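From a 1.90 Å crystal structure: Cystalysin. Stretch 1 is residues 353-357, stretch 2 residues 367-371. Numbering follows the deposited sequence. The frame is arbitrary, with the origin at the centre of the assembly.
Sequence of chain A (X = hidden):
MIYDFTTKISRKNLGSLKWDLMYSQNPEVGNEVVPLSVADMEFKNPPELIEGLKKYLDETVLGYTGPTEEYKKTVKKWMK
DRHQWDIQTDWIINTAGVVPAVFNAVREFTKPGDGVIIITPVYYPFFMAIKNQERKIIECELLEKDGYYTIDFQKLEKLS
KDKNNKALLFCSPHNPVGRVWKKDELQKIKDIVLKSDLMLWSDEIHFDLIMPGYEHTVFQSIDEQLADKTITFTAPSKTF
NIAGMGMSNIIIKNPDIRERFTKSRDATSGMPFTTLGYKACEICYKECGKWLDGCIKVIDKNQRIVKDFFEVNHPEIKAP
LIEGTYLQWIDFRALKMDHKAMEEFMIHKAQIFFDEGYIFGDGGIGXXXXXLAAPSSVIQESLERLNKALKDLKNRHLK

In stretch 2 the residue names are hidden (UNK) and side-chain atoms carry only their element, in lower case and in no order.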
# COMPACT_ATOMS: atom_id res chain seq x y z
N PHE A 353 27.77 1.12 -9.87
CA PHE A 353 26.47 1.71 -10.09
C PHE A 353 26.02 2.67 -9.01
O PHE A 353 25.48 2.27 -7.98
CB PHE A 353 25.43 0.60 -10.29
CG PHE A 353 25.75 -0.29 -11.45
CD1 PHE A 353 26.76 -1.24 -11.35
CD2 PHE A 353 25.09 -0.14 -12.66
CE1 PHE A 353 27.11 -2.03 -12.44
CE2 PHE A 353 25.43 -0.92 -13.75
CZ PHE A 353 26.44 -1.86 -13.65
N PHE A 354 26.26 3.95 -9.25
CA PHE A 354 25.89 5.01 -8.32
C PHE A 354 24.52 5.50 -8.73
O PHE A 354 23.89 4.97 -9.65
CB PHE A 354 26.84 6.21 -8.45
CG PHE A 354 28.28 5.94 -8.09
CD1 PHE A 354 28.61 5.37 -6.87
CD2 PHE A 354 29.30 6.35 -8.95
CE1 PHE A 354 29.95 5.21 -6.50
CE2 PHE A 354 30.64 6.21 -8.58
CZ PHE A 354 30.97 5.64 -7.36
N ASP A 355 24.04 6.50 -8.02
CA ASP A 355 22.81 7.14 -8.40
C ASP A 355 23.44 8.40 -8.99
O ASP A 355 23.92 9.26 -8.25
CB ASP A 355 21.93 7.44 -7.18
CG ASP A 355 20.65 6.63 -7.20
OD1 ASP A 355 20.70 5.45 -7.60
OD2 ASP A 355 19.58 7.17 -6.81
N GLU A 356 23.51 8.45 -10.31
CA GLU A 356 24.14 9.58 -11.00
C GLU A 356 23.64 10.91 -10.48
O GLU A 356 22.43 11.14 -10.38
CB GLU A 356 23.93 9.46 -12.51
CG GLU A 356 24.46 8.15 -13.11
CD GLU A 356 25.98 8.03 -13.05
OE1 GLU A 356 26.48 6.91 -12.87
OE2 GLU A 356 26.68 9.05 -13.21
N GLY A 357 24.58 11.78 -10.14
CA GLY A 357 24.24 13.08 -9.58
C GLY A 357 23.20 13.90 -10.31
O GLY A 357 22.35 14.52 -9.67
N UNK A 367 28.40 15.20 -10.07
CA UNK A 367 28.47 14.46 -8.80
C UNK A 367 27.94 13.04 -8.94
O UNK A 367 27.31 12.68 -9.93
c UNK A 367 28.92 16.65 -6.12
c UNK A 367 29.13 19.03 -6.48
c UNK A 367 28.38 18.91 -7.66
c UNK A 367 29.40 17.89 -5.72
c UNK A 367 28.18 16.52 -7.29
c UNK A 367 27.91 17.65 -8.05
c UNK A 367 27.65 15.17 -7.70
N UNK A 368 28.22 12.22 -7.92
CA UNK A 368 27.78 10.84 -7.86
C UNK A 368 27.35 10.54 -6.44
O UNK A 368 28.04 10.90 -5.48
c UNK A 368 29.40 9.99 -9.68
o UNK A 368 27.30 9.01 -10.28
o UNK A 368 28.71 9.53 -11.89
c UNK A 368 28.92 9.89 -8.24
c UNK A 368 28.40 9.47 -10.69
N UNK A 369 26.21 9.87 -6.28
CA UNK A 369 25.72 9.52 -4.95
C UNK A 369 25.99 8.04 -4.73
O UNK A 369 25.51 7.20 -5.48
c UNK A 369 20.39 7.96 -3.55
n UNK A 369 20.05 6.70 -3.80
n UNK A 369 19.45 8.84 -3.21
n UNK A 369 21.67 8.32 -3.63
c UNK A 369 23.68 9.73 -3.40
c UNK A 369 22.16 9.67 -3.36
c UNK A 369 24.21 9.78 -4.83
N UNK A 370 26.77 7.72 -3.69
CA UNK A 370 27.10 6.34 -3.39
C UNK A 370 26.35 5.83 -2.16
O UNK A 370 26.28 6.52 -1.14
c UNK A 370 30.46 4.42 -2.85
c UNK A 370 29.00 4.69 -3.11
c UNK A 370 28.64 6.18 -3.16
c UNK A 370 29.06 6.89 -1.88
N UNK A 371 25.77 4.64 -2.27
CA UNK A 371 25.03 4.04 -1.16
C UNK A 371 26.03 3.34 -0.24
O UNK A 371 26.57 2.28 -0.58
n UNK A 371 21.98 1.96 -0.94
c UNK A 371 23.19 2.38 -0.61
c UNK A 371 24.01 3.02 -1.70
o UNK A 371 23.66 2.25 0.52

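Position 367 carries seven side-chain atoms, all carbon: one carbon leading to a closed ring of six. The CA-to-CB bond points sideways relative to stretch 1, and the end of the side chain leads away from it; its closest approach is CB to Gly357 CA, at 4.4 Å. There is no oxygen on the ring, which excludes tyrosine, so the residue is Phe367. The backbone makes the link instead. Gly357 N donates a hydrogen bond to Phe367 O at 2.9 Å, with a bent N-H...O angle of 130°, and Gly357 CA lies 3.1 Å from Phe367 O in a CA-H...O contact. The absence of a side chain at Gly357 matters here, because an ideally placed CB would fall 2.2 Å from Phe367 O, a clash.

At position 368 there are five side-chain atoms, a run of three carbons whose last member bears two oxygens. One of these oxygens lies 2.5 Å from Glu356 OE2, and the other 3.4 Å from Phe354 CB. A carboxylate-type group would normally avoid another at such a distance, but the alternative, a terminal amide, would carry a nitrogen, and none is present; the residue is Glu368. The separation of 2.5 Å between Glu356 OE2 and Glu368 OE1 suggests that one of the acids probably holds a proton, although the geometry does not settle it.

The side chain at position 369 has three carbons, then a nitrogen, then a carbon carrying two further nitrogens. One of these terminal nitrogens lies 3.1 Å from Asp355 OD2. This unbranched chain ending in a guanidinium belongs to Arg369. Its chi1 and chi2 are both t, and chi3 turns to p. Asp355 OD2 sits over one face of the guanidinium, so its salt bridge with Arg369 NH2 rests on charge alone: no N-H points at the oxygen. The guanidinium nitrogens NH1 and NH2 find hydrogen bonds elsewhere in the structure.

Position 370 shows four carbons, forked at the first, with one arm two carbons long and the other a single carbon. The inner carbon of the longer arm lies 3.6 Å from Phe354 CE1, an apolar contact at the edge of the aromatic ring. This is Ile370, its chi1 and chi2 both t.

Two carbons, the second bearing one oxygen and one nitrogen, make up the side chain at position 371, which touches nothing on stretch 1. The terminal amide identifies Asn371.

Asp355 and Glu356 pair antiparallel with Arg369 and Glu368 of the second strand. Asp355 and Arg369 form a hydrogen-bonded pair, in which Asp355 N reaches Arg369 O at 3.0 Å and a nearly straight 172°, while Arg369 N returns a bond to Asp355 O at 3.1 Å. Their side chains share one face of the sheet, where opposite charges meet. Glu356 and Glu368 form the neighbouring non-hydrogen-bonded pair, and their side chains share the other face, bringing the two acids together. Backbone pairing thus sets the register. Together the backbone bonds, including that of Gly357 N to Phe367 O, the side-chain pairs and the Phe354–Ile370 contact accompany 438 Å² of buried surface, both sides summed.

Stretch 2 367-371: FERIN
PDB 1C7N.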